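Local atomic coordinates of DNA replication factor Cdt1 (Mus musculus, PDB entry 3A4C), a protein that licenses DNA replication by cooperating with CDC6 and the origin recognition complex to load the MCM complex onto DNA, and also supports kinetochore-microtubule attachment in mitosis. Residues A[17-29]-A[39-51]. Sequence-based numbering, arbitrary orientation.
Sequences ELARVLRNVFVSE and VCARMVDSCQTAL
Met43 is a knob in a hole formed by Leu18, Val21, Leu22 and Val25, on the face that helix 17-27 turns to helix 39-45. Its unbranched, flexible chain suits this place: extended as far as SD, it bends at the last torsion (chi3 75°), and the methyl CE arrives 3.3 Å from Leu18 O and 3.9 Å from Leu22 CB. Where the helices come close, small branched valines fit well. Val21 uses both branches, CG1 resting 3.8 Å from Ser46 CB while CG2 meets CB and SG of Cys47. Val25 lies obliquely against the aliphatic part of Arg42, its CG1 3.9 Å from CD. The methyls of Val39 part company, CG1 going to Leu22 CD1 at 3.7 Å and CG2 to Phe26 CE1.

The polar links between the segments gather at the C-terminal end of helix 17-27. Extended from CG to NE, Arg42 passes Val25 and carries its guanidinium to Glu29, where NH1 gives an almost straight hydrogen bond (179°) to the anti lone pair of OE2, 2.8 Å away, within a salt bridge. A water bonded to both Val25 O and Arg42 NH1 adds a second link. The other carboxylate oxygen, OE1, accepts from Lys31 N, which should help fix the carboxylate's rotation. Nearer the middle, Ser46 OG donates a hydrogen bond to Arg42 O, one turn back in its own segment.

The short helix axes, 9.5 Å apart, cross at 114°. With helix 53-66 and the three-stranded antiparallel sheet, these helices build the winged-helix fold of this C-terminal domain. Leu60 of helix 53-66 touches Met43 and Val39, Leu34 of strand 33-35 packs on Val25 and Arg42, and Val82 and Leu84 of strand 79-84 meet Phe26.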
loop_
_atom_site.group_PDB
_atom_site.type_symbol
_atom_site.label_atom_id
_atom_site.label_comp_id
_atom_site.label_asym_id
_atom_site.label_seq_id
_atom_site.Cartn_x
_atom_site.Cartn_y
_atom_site.Cartn_z
ATOM N N GLU A 17 0.301 0.620 -8.875
ATOM C CA GLU A 17 0.844 -0.715 -9.123
ATOM C C GLU A 17 1.055 -1.490 -7.840
ATOM O O GLU A 17 0.753 -2.680 -7.779
ATOM C CB GLU A 17 2.142 -0.651 -9.933
ATOM C CG GLU A 17 1.879 -0.388 -11.414
ATOM C CD GLU A 17 3.130 -0.445 -12.261
ATOM O OE1 GLU A 17 4.238 -0.452 -11.680
ATOM O OE2 GLU A 17 3.002 -0.489 -13.510
ATOM N N LEU A 18 1.581 -0.820 -6.815
ATOM C CA LEU A 18 1.762 -1.454 -5.511
ATOM C C LEU A 18 0.441 -1.917 -4.900
ATOM O O LEU A 18 0.387 -2.941 -4.224
ATOM C CB LEU A 18 2.498 -0.515 -4.552
ATOM C CG LEU A 18 3.994 -0.759 -4.318
ATOM C CD1 LEU A 18 4.652 -1.555 -5.423
ATOM C CD2 LEU A 18 4.764 0.542 -4.038
ATOM N N ALA A 19 -0.627 -1.164 -5.132
ATOM C CA ALA A 19 -1.932 -1.559 -4.621
ATOM C C ALA A 19 -2.382 -2.873 -5.244
ATOM O O ALA A 19 -3.009 -3.694 -4.587
ATOM C CB ALA A 19 -2.951 -0.474 -4.875
ATOM N N ARG A 20 -2.078 -3.060 -6.522
ATOM C CA ARG A 20 -2.438 -4.300 -7.187
ATOM C C ARG A 20 -1.602 -5.445 -6.661
ATOM O O ARG A 20 -2.115 -6.539 -6.449
ATOM C CB ARG A 20 -2.298 -4.198 -8.707
ATOM C CG ARG A 20 -2.824 -5.450 -9.426
ATOM C CD ARG A 20 -3.016 -5.216 -10.916
ATOM N NE ARG A 20 -3.629 -3.913 -11.157
ATOM C CZ ARG A 20 -4.936 -3.689 -11.198
ATOM N NH1 ARG A 20 -5.793 -4.692 -11.032
ATOM N NH2 ARG A 20 -5.384 -2.455 -11.409
ATOM N N VAL A 21 -0.310 -5.197 -6.454
ATOM C CA VAL A 21 0.568 -6.217 -5.885
ATOM C C VAL A 21 0.041 -6.602 -4.504
ATOM O O VAL A 21 -0.065 -7.778 -4.170
ATOM C CB VAL A 21 2.033 -5.731 -5.758
ATOM C CG1 VAL A 21 2.883 -6.769 -5.015
ATOM C CG2 VAL A 21 2.638 -5.464 -7.134
ATOM N N LEU A 22 -0.295 -5.601 -3.699
ATOM C CA LEU A 22 -0.879 -5.867 -2.384
ATOM C C LEU A 22 -2.140 -6.732 -2.486
ATOM O O LEU A 22 -2.303 -7.718 -1.758
ATOM C CB LEU A 22 -1.229 -4.542 -1.703
ATOM C CG LEU A 22 -1.894 -4.666 -0.337
ATOM C CD1 LEU A 22 -1.003 -5.482 0.572
ATOM C CD2 LEU A 22 -2.159 -3.286 0.264
ATOM N N ARG A 23 -3.052 -6.358 -3.377
ATOM C CA ARG A 23 -4.291 -7.113 -3.484
ATOM C C ARG A 23 -4.015 -8.562 -3.883
ATOM O O ARG A 23 -4.627 -9.488 -3.357
ATOM C CB ARG A 23 -5.270 -6.477 -4.472
ATOM C CG ARG A 23 -6.670 -7.049 -4.283
ATOM C CD ARG A 23 -7.394 -7.253 -5.583
ATOM N NE ARG A 23 -6.486 -7.635 -6.659
ATOM C CZ ARG A 23 -6.875 -7.812 -7.915
ATOM N NH1 ARG A 23 -8.153 -7.653 -8.228
ATOM N NH2 ARG A 23 -5.997 -8.142 -8.854
ATOM N N ASN A 24 -3.089 -8.755 -4.809
ATOM C CA ASN A 24 -2.738 -10.107 -5.237
ATOM C C ASN A 24 -2.131 -10.966 -4.135
ATOM O O ASN A 24 -2.385 -12.167 -4.072
ATOM C CB ASN A 24 -1.828 -10.064 -6.456
ATOM C CG ASN A 24 -2.615 -9.923 -7.743
ATOM O OD1 ASN A 24 -2.144 -10.285 -8.821
ATOM N ND2 ASN A 24 -3.829 -9.407 -7.630
ATOM N N VAL A 25 -1.327 -10.350 -3.275
ATOM C CA VAL A 25 -0.783 -11.052 -2.114
ATOM C C VAL A 25 -1.919 -11.548 -1.221
ATOM O O VAL A 25 -1.906 -12.690 -0.749
ATOM C CB VAL A 25 0.169 -10.151 -1.307
ATOM C CG1 VAL A 25 0.411 -10.729 0.100
ATOM C CG2 VAL A 25 1.484 -9.991 -2.057
ATOM N N PHE A 26 -2.911 -10.694 -1.001
ATOM C CA PHE A 26 -4.037 -11.087 -0.170
ATOM C C PHE A 26 -4.978 -12.073 -0.854
ATOM O O PHE A 26 -5.573 -12.909 -0.191
ATOM C CB PHE A 26 -4.790 -9.868 0.372
ATOM C CG PHE A 26 -4.201 -9.336 1.641
ATOM C CD1 PHE A 26 -3.104 -8.496 1.608
ATOM C CD2 PHE A 26 -4.712 -9.723 2.871
ATOM C CE1 PHE A 26 -2.545 -8.022 2.790
ATOM C CE2 PHE A 26 -4.162 -9.250 4.052
ATOM C CZ PHE A 26 -3.079 -8.401 4.011
ATOM N N VAL A 27 -5.104 -11.983 -2.171
ATOM C CA VAL A 27 -5.911 -12.957 -2.908
ATOM C C VAL A 27 -5.352 -14.368 -2.749
ATOM O O VAL A 27 -6.096 -15.344 -2.671
ATOM C CB VAL A 27 -6.034 -12.585 -4.394
ATOM C CG1 VAL A 27 -6.452 -13.799 -5.224
ATOM C CG2 VAL A 27 -7.034 -11.455 -4.551
ATOM N N SER A 28 -4.032 -14.460 -2.672
ATOM C CA SER A 28 -3.358 -15.743 -2.550
ATOM C C SER A 28 -3.274 -16.214 -1.103
ATOM O O SER A 28 -2.819 -17.323 -0.835
ATOM C CB SER A 28 -1.948 -15.646 -3.135
ATOM O OG SER A 28 -1.239 -16.856 -2.949
ATOM N N GLU A 29 -3.699 -15.371 -0.168
ATOM C CA GLU A 29 -3.613 -15.715 1.244
ATOM C C GLU A 29 -4.997 -16.058 1.792
ATOM O O GLU A 29 -5.939 -15.291 1.626
ATOM C CB GLU A 29 -3.002 -14.555 2.038
ATOM C CG GLU A 29 -3.012 -14.761 3.548
ATOM C CD GLU A 29 -2.328 -16.045 3.950
ATOM O OE1 GLU A 29 -3.024 -16.948 4.459
ATOM O OE2 GLU A 29 -1.101 -16.157 3.742
ATOM N N VAL A 39 3.840 -8.935 4.835
ATOM C CA VAL A 39 3.266 -8.315 3.644
ATOM C C VAL A 39 4.372 -7.674 2.823
ATOM O O VAL A 39 4.418 -7.820 1.600
ATOM C CB VAL A 39 2.224 -7.238 4.005
ATOM C CG1 VAL A 39 1.817 -6.463 2.761
ATOM C CG2 VAL A 39 1.009 -7.869 4.678
ATOM N N CYS A 40 5.271 -6.964 3.496
ATOM C CA CYS A 40 6.338 -6.263 2.783
ATOM C C CYS A 40 7.266 -7.249 2.093
ATOM O O CYS A 40 7.711 -7.008 0.973
ATOM C CB CYS A 40 7.138 -5.362 3.723
ATOM S SG CYS A 40 6.231 -3.882 4.211
ATOM N N ALA A 41 7.570 -8.349 2.774
ATOM C CA ALA A 41 8.418 -9.390 2.192
ATOM C C ALA A 41 7.752 -9.998 0.964
ATOM O O ALA A 41 8.394 -10.227 -0.061
ATOM C CB ALA A 41 8.724 -10.465 3.226
ATOM N N ARG A 42 6.453 -10.245 1.053
ATOM C CA ARG A 42 5.737 -10.816 -0.079
ATOM C C ARG A 42 5.611 -9.823 -1.235
ATOM O O ARG A 42 5.689 -10.201 -2.403
ATOM C CB ARG A 42 4.363 -11.311 0.364
ATOM C CG ARG A 42 4.459 -12.521 1.255
ATOM C CD ARG A 42 3.108 -13.111 1.574
ATOM N NE ARG A 42 3.238 -14.083 2.658
ATOM C CZ ARG A 42 2.233 -14.794 3.153
ATOM N NH1 ARG A 42 1.017 -14.670 2.648
ATOM N NH2 ARG A 42 2.450 -15.631 4.152
ATOM N N MET A 43 5.417 -8.551 -0.910
ATOM C CA MET A 43 5.267 -7.543 -1.948
ATOM C C MET A 43 6.572 -7.323 -2.702
ATOM O O MET A 43 6.584 -7.286 -3.922
ATOM C CB MET A 43 4.768 -6.229 -1.356
ATOM C CG MET A 43 3.283 -6.283 -0.994
ATOM S SD MET A 43 2.689 -4.706 -0.406
ATOM C CE MET A 43 2.583 -3.788 -1.954
ATOM N N VAL A 44 7.677 -7.174 -1.986
ATOM C CA VAL A 44 8.941 -6.983 -2.682
ATOM C C VAL A 44 9.270 -8.206 -3.540
ATOM O O VAL A 44 9.826 -8.077 -4.625
ATOM C CB VAL A 44 10.095 -6.648 -1.725
ATOM C CG1 VAL A 44 9.827 -5.315 -1.023
ATOM C CG2 VAL A 44 10.303 -7.767 -0.718
ATOM N N ASP A 45 8.904 -9.394 -3.067
ATOM C CA ASP A 45 9.204 -10.622 -3.812
ATOM C C ASP A 45 8.251 -10.873 -4.977
ATOM O O ASP A 45 8.489 -11.766 -5.790
ATOM C CB ASP A 45 9.117 -11.830 -2.896
ATOM C CG ASP A 45 10.283 -11.944 -1.957
ATOM O OD1 ASP A 45 11.181 -11.077 -1.981
ATOM O OD2 ASP A 45 10.292 -12.929 -1.193
ATOM N N SER A 46 7.166 -10.114 -5.047
ATOM C CA SER A 46 6.104 -10.381 -6.021
ATOM C C SER A 46 6.222 -9.568 -7.305
ATOM O O SER A 46 5.457 -9.761 -8.250
ATOM C CB SER A 46 4.731 -10.116 -5.390
ATOM O OG SER A 46 4.367 -11.175 -4.528
ATOM N N CYS A 47 7.167 -8.647 -7.337
ATOM C CA CYS A 47 7.315 -7.792 -8.502
ATOM C C CYS A 47 8.775 -7.400 -8.642
ATOM O O CYS A 47 9.602 -7.758 -7.801
ATOM C CB CYS A 47 6.390 -6.574 -8.403
ATOM S SG CYS A 47 6.776 -5.478 -7.029
ATOM N N GLN A 48 9.107 -6.682 -9.708
ATOM C CA GLN A 48 10.500 -6.339 -9.962
ATOM C C GLN A 48 10.941 -5.013 -9.329
ATOM O O GLN A 48 11.802 -4.323 -9.866
ATOM C CB GLN A 48 10.753 -6.312 -11.471
ATOM C CG GLN A 48 10.667 -7.689 -12.097
ATOM C CD GLN A 48 10.804 -7.644 -13.599
ATOM O OE1 GLN A 48 11.897 -7.808 -14.134
ATOM N NE2 GLN A 48 9.699 -7.400 -14.286
ATOM N N THR A 49 10.380 -4.683 -8.171
ATOM C CA THR A 49 10.563 -3.360 -7.570
ATOM C C THR A 49 11.974 -3.007 -7.084
ATOM O O THR A 49 12.738 -3.870 -6.659
ATOM C CB THR A 49 9.612 -3.167 -6.396
ATOM O OG1 THR A 49 9.922 -1.933 -5.739
ATOM C CG2 THR A 49 9.752 -4.324 -5.403
ATOM N N ALA A 50 12.294 -1.715 -7.120
ATOM C CA ALA A 50 13.593 -1.222 -6.655
ATOM C C ALA A 50 13.611 -0.992 -5.141
ATOM O O ALA A 50 14.596 -0.499 -4.590
ATOM C CB ALA A 50 13.955 0.067 -7.384
ATOM N N LEU A 51 12.525 -1.360 -4.473
ATOM C CA LEU A 51 12.347 -1.041 -3.052
ATOM C C LEU A 51 12.818 -2.130 -2.090
ATOM O O LEU A 51 12.622 -3.319 -2.337
ATOM C CB LEU A 51 10.872 -0.738 -2.780
ATOM C CG LEU A 51 10.240 0.448 -3.509
ATOM C CD1 LEU A 51 8.777 0.538 -3.163
ATOM C CD2 LEU A 51 10.954 1.741 -3.140
HETATM O O HOH W 1 0.287 -14.094 -0.116
#